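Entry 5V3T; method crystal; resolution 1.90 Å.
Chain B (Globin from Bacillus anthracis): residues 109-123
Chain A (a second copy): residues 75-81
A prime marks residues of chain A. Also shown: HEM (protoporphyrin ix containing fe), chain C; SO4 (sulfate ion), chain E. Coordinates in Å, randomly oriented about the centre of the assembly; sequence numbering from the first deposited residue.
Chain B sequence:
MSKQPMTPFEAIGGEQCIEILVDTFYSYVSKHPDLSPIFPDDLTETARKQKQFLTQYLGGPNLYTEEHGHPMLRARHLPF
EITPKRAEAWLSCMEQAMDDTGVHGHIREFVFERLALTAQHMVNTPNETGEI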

# COMPACT_ATOMS: atom_id res chain seq x y z
N GLU B 109 -0.45 -15.50 2.11
CA GLU B 109 0.35 -14.75 3.08
C GLU B 109 0.53 -13.30 2.62
O GLU B 109 0.44 -12.37 3.43
CB GLU B 109 1.70 -15.42 3.29
CG GLU B 109 1.59 -16.92 3.59
CD GLU B 109 0.57 -17.27 4.69
OE1 GLU B 109 0.32 -16.45 5.60
OE2 GLU B 109 0.01 -18.39 4.63
N PHE B 110 0.75 -13.14 1.32
CA PHE B 110 0.84 -11.83 0.67
C PHE B 110 -0.37 -10.95 0.96
O PHE B 110 -0.24 -9.81 1.41
CB PHE B 110 0.97 -12.03 -0.84
CG PHE B 110 1.07 -10.75 -1.62
CD1 PHE B 110 -0.08 -10.07 -2.02
CD2 PHE B 110 2.30 -10.24 -2.00
CE1 PHE B 110 0.01 -8.90 -2.75
CE2 PHE B 110 2.39 -9.08 -2.74
CZ PHE B 110 1.24 -8.41 -3.11
N VAL B 111 -1.55 -11.47 0.64
CA VAL B 111 -2.77 -10.69 0.78
C VAL B 111 -3.13 -10.51 2.25
O VAL B 111 -3.54 -9.42 2.64
CB VAL B 111 -3.94 -11.35 -0.00
CG1 VAL B 111 -5.26 -10.65 0.28
CG2 VAL B 111 -3.64 -11.33 -1.50
N PHE B 112 -2.96 -11.54 3.07
CA PHE B 112 -3.39 -11.41 4.47
C PHE B 112 -2.52 -10.40 5.23
O PHE B 112 -3.04 -9.59 6.01
CB PHE B 112 -3.39 -12.77 5.19
CG PHE B 112 -3.96 -12.70 6.59
CD1 PHE B 112 -5.32 -12.78 6.80
CD2 PHE B 112 -3.13 -12.53 7.69
CE1 PHE B 112 -5.85 -12.69 8.09
CE2 PHE B 112 -3.65 -12.45 8.97
CZ PHE B 112 -5.01 -12.54 9.17
N GLU B 113 -1.21 -10.41 5.00
CA GLU B 113 -0.31 -9.50 5.70
C GLU B 113 -0.61 -8.04 5.35
O GLU B 113 -0.51 -7.15 6.20
CB GLU B 113 1.15 -9.83 5.38
CG GLU B 113 1.63 -11.06 6.12
CD GLU B 113 2.99 -11.53 5.65
OE1 GLU B 113 3.77 -10.68 5.15
OE2 GLU B 113 3.27 -12.74 5.78
N ARG B 114 -0.98 -7.80 4.10
CA ARG B 114 -1.37 -6.46 3.65
C ARG B 114 -2.70 -6.03 4.26
O ARG B 114 -2.86 -4.87 4.65
CB ARG B 114 -1.42 -6.43 2.14
CG ARG B 114 -0.00 -6.52 1.61
CD ARG B 114 0.08 -6.63 0.12
NE ARG B 114 1.47 -6.48 -0.31
CZ ARG B 114 2.46 -7.33 0.00
NH1 ARG B 114 2.23 -8.40 0.75
NH2 ARG B 114 3.69 -7.10 -0.45
N LEU B 115 -3.67 -6.95 4.29
CA LEU B 115 -4.97 -6.66 4.92
C LEU B 115 -4.84 -6.44 6.43
O LEU B 115 -5.60 -5.66 7.02
CB LEU B 115 -5.96 -7.79 4.64
CG LEU B 115 -6.40 -7.95 3.17
CD1 LEU B 115 -7.44 -9.04 3.03
CD2 LEU B 115 -6.92 -6.64 2.58
N ALA B 116 -3.91 -7.15 7.07
CA ALA B 116 -3.72 -7.00 8.51
C ALA B 116 -3.14 -5.63 8.84
O ALA B 116 -3.58 -4.99 9.80
CB ALA B 116 -2.83 -8.09 9.04
N LEU B 117 -2.18 -5.18 8.03
CA LEU B 117 -1.62 -3.83 8.17
C LEU B 117 -2.71 -2.79 7.91
O LEU B 117 -2.81 -1.82 8.64
CB LEU B 117 -0.45 -3.62 7.19
CG LEU B 117 0.20 -2.23 7.18
CD1 LEU B 117 0.79 -1.89 8.55
CD2 LEU B 117 1.26 -2.14 6.10
N THR B 118 -3.51 -3.01 6.88
CA THR B 118 -4.60 -2.09 6.57
C THR B 118 -5.62 -1.99 7.70
O THR B 118 -6.03 -0.89 8.08
CB THR B 118 -5.32 -2.51 5.27
OG1 THR B 118 -4.39 -2.42 4.18
CG2 THR B 118 -6.52 -1.60 4.98
N ALA B 119 -6.00 -3.14 8.25
CA ALA B 119 -6.98 -3.19 9.35
C ALA B 119 -6.46 -2.43 10.57
O ALA B 119 -7.22 -1.75 11.27
CB ALA B 119 -7.31 -4.64 9.71
N GLN B 120 -5.17 -2.52 10.82
CA GLN B 120 -4.53 -1.76 11.89
C GLN B 120 -4.64 -0.26 11.65
O GLN B 120 -4.88 0.52 12.58
CB GLN B 120 -3.06 -2.17 12.02
CG GLN B 120 -2.30 -1.47 13.14
CD GLN B 120 -2.92 -1.74 14.50
OE1 GLN B 120 -3.29 -2.87 14.82
NE2 GLN B 120 -3.05 -0.69 15.32
N HIS B 121 -4.49 0.15 10.39
CA HIS B 121 -4.62 1.56 10.02
C HIS B 121 -6.05 2.08 10.18
O HIS B 121 -6.24 3.27 10.42
CB HIS B 121 -4.15 1.79 8.57
CG HIS B 121 -2.66 1.72 8.40
ND1 HIS B 121 -1.82 1.26 9.39
CD2 HIS B 121 -1.87 2.06 7.35
CE1 HIS B 121 -0.57 1.32 8.96
NE2 HIS B 121 -0.57 1.79 7.73
N MET B 122 -7.04 1.21 10.01
CA MET B 122 -8.44 1.63 10.14
C MET B 122 -8.85 1.92 11.59
O MET B 122 -9.76 2.72 11.82
CB MET B 122 -9.38 0.57 9.57
CG MET B 122 -9.15 0.24 8.10
SD MET B 122 -9.35 1.68 7.03
CE MET B 122 -7.63 2.12 6.75
N VAL B 123 -8.18 1.28 12.55
CA VAL B 123 -8.54 1.44 13.95
C VAL B 123 -8.60 2.91 14.38
O VAL B 123 -7.68 3.68 14.12
CB VAL B 123 -7.55 0.72 14.87
CG1 VAL B 123 -7.78 1.12 16.34
CG2 VAL B 123 -7.65 -0.78 14.69
CHA HEM C . 4.88 0.45 0.34
CHB HEM C . 3.61 4.81 2.32
CHC HEM C . 5.19 6.98 -1.75
CHD HEM C . 7.27 2.85 -3.32
C1A HEM C . 4.42 1.44 1.22
C2A HEM C . 3.83 1.21 2.53
C3A HEM C . 3.49 2.39 3.06
C4A HEM C . 3.83 3.44 2.12
CMA HEM C . 2.83 2.61 4.45
CAA HEM C . 3.66 -0.18 3.18
CBA HEM C . 5.04 -0.79 3.43
CGA HEM C . 4.99 -2.29 3.28
O1A HEM C . 3.87 -2.85 3.30
O2A HEM C . 6.08 -2.92 3.15
C1B HEM C . 3.91 5.78 1.38
C2B HEM C . 3.63 7.20 1.48
C3B HEM C . 4.05 7.78 0.35
C4B HEM C . 4.62 6.76 -0.52
CMB HEM C . 2.95 7.92 2.67
CAB HEM C . 3.96 9.29 0.01
CBB HEM C . 3.73 9.71 -1.24
C1C HEM C . 5.97 6.10 -2.45
C2C HEM C . 6.88 6.44 -3.53
C3C HEM C . 7.46 5.31 -3.95
C4C HEM C . 6.94 4.20 -3.17
CMC HEM C . 7.16 7.85 -4.10
CAC HEM C . 8.48 5.25 -5.10
CBC HEM C . 9.50 4.41 -4.97
C1D HEM C . 6.82 1.84 -2.47
C2D HEM C . 7.16 0.44 -2.63
C3D HEM C . 6.43 -0.31 -1.51
C4D HEM C . 5.69 0.70 -0.76
CMD HEM C . 8.09 -0.16 -3.70
CAD HEM C . 6.49 -1.82 -1.26
CBD HEM C . 5.17 -2.43 -1.74
CGD HEM C . 5.25 -3.94 -1.76
O1D HEM C . 4.69 -4.56 -0.82
O2D HEM C . 5.88 -4.52 -2.69
NA HEM C . 4.39 2.82 1.00
NB HEM C . 4.52 5.56 0.15
NC HEM C . 6.03 4.73 -2.24
ND HEM C . 5.94 1.95 -1.37
FE HEM C . 5.37 3.78 -0.55
S SO4 E . 6.23 -10.05 -1.20
O1 SO4 E . 6.18 -9.62 -2.59
O2 SO4 E . 5.75 -11.43 -1.10
O3 SO4 E . 5.38 -9.18 -0.39
O4 SO4 E . 7.61 -9.98 -0.70
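Chain A (75-81) ARHLPFE

Chain A meets the helix that runs through to residue 122 with a helix end and a turn: Ala75′ and Arg76′ are helical, and a type I beta turn runs from His77′ to Phe80′, closed by Phe80′ N to His77′ O at 3.1 Å. The backbones come nearest at Thr118 and Pro79′, CA to CA 6.1 Å; from there Arg76′ reaches back toward Phe110 and Arg114. From Arg76′ to Phe80′, which sits by Leu117 and His121, chain A advances in the same general sense as the helix.

Packing carries the direct contact, for no hydrogen bond joins the stretches. Thr118 OG1 donates to Arg114 O, one turn back, at 2.9 Å, and lies 3.2 Å from Pro79′ CB. Phe80′ CE1 lies 3.7 Å from Leu117 CD2. Its ring meets the His121 ring rim to rim, Phe80′ CD1 to His121 CD2 at 3.5 Å, planes at 61°, and heme C3A lies over one face of the Phe80′ ring.

The polar end is mediated. Arg114 NH2 and Arg76′ NH2, like charges, stand 4.4 Å apart; a water accepts from Arg76′ NH2 and Arg114 NE, each at 2.9 Å. Arg114 NH2 also donates to heme O1D at 2.8 Å and to O3 of a sulfate, probably from the crystallisation liquor, at 2.7 Å. Phe110 CZ abuts Arg76′ NH2 at 3.5 Å, edge to edge. Meanwhile His77′ NE2 binds the heme iron, FE, at 2.1 Å.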

# COMPACT_ATOMS: atom_id res chain seq x y z
N ALA A 75 -1.88 1.45 -7.03
CA ALA A 75 -2.79 0.43 -6.58
C ALA A 75 -2.32 -0.13 -5.24
O ALA A 75 -3.11 -0.32 -4.32
CB ALA A 75 -2.92 -0.70 -7.64
N ARG A 76 -1.00 -0.34 -5.10
CA ARG A 76 -0.46 -0.90 -3.86
C ARG A 76 -0.56 0.05 -2.66
O ARG A 76 -0.52 -0.38 -1.51
CB ARG A 76 1.00 -1.30 -4.05
CG ARG A 76 1.20 -2.45 -5.04
CD ARG A 76 2.66 -2.90 -4.99
NE ARG A 76 2.98 -3.90 -6.02
CZ ARG A 76 3.03 -5.21 -5.79
NH1 ARG A 76 3.35 -6.05 -6.77
NH2 ARG A 76 2.79 -5.68 -4.57
N HIS A 77 -0.70 1.34 -2.93
CA HIS A 77 -0.83 2.36 -1.87
C HIS A 77 -2.26 2.75 -1.53
O HIS A 77 -2.48 3.58 -0.64
CB HIS A 77 -0.06 3.61 -2.26
CG HIS A 77 1.42 3.47 -2.13
ND1 HIS A 77 2.20 2.85 -3.08
CD2 HIS A 77 2.27 3.88 -1.15
CE1 HIS A 77 3.47 2.89 -2.70
NE2 HIS A 77 3.54 3.50 -1.54
N LEU A 78 -3.22 2.17 -2.24
CA LEU A 78 -4.63 2.49 -2.04
C LEU A 78 -5.13 2.39 -0.59
O LEU A 78 -5.93 3.25 -0.17
CB LEU A 78 -5.51 1.57 -2.91
CG LEU A 78 -5.59 1.77 -4.43
CD1 LEU A 78 -6.60 0.80 -5.03
CD2 LEU A 78 -5.93 3.19 -4.83
N PRO A 79 -4.71 1.36 0.18
CA PRO A 79 -5.31 1.28 1.53
C PRO A 79 -4.70 2.27 2.52
O PRO A 79 -5.26 2.44 3.60
CB PRO A 79 -4.98 -0.14 1.99
CG PRO A 79 -4.49 -0.87 0.77
CD PRO A 79 -3.87 0.18 -0.08
N PHE A 80 -3.62 2.93 2.14
CA PHE A 80 -2.92 3.80 3.09
C PHE A 80 -3.33 5.26 2.94
O PHE A 80 -3.66 5.71 1.84
CB PHE A 80 -1.40 3.65 2.93
CG PHE A 80 -0.94 2.22 2.90
CD1 PHE A 80 -1.14 1.39 3.99
CD2 PHE A 80 -0.25 1.72 1.80
CE1 PHE A 80 -0.71 0.08 3.97
CE2 PHE A 80 0.20 0.41 1.77
CZ PHE A 80 -0.03 -0.41 2.86
N GLU A 81 -3.35 5.98 4.05
CA GLU A 81 -3.80 7.36 4.02
C GLU A 81 -2.70 8.28 3.51
O GLU A 81 -1.95 8.84 4.29
CB GLU A 81 -4.25 7.81 5.41
CG GLU A 81 -4.84 9.21 5.43
CD GLU A 81 -5.47 9.56 6.76
OE1 GLU A 81 -4.79 9.41 7.79
OE2 GLU A 81 -6.65 9.97 6.76
O HOH W 1 0.94 -4.73 -2.53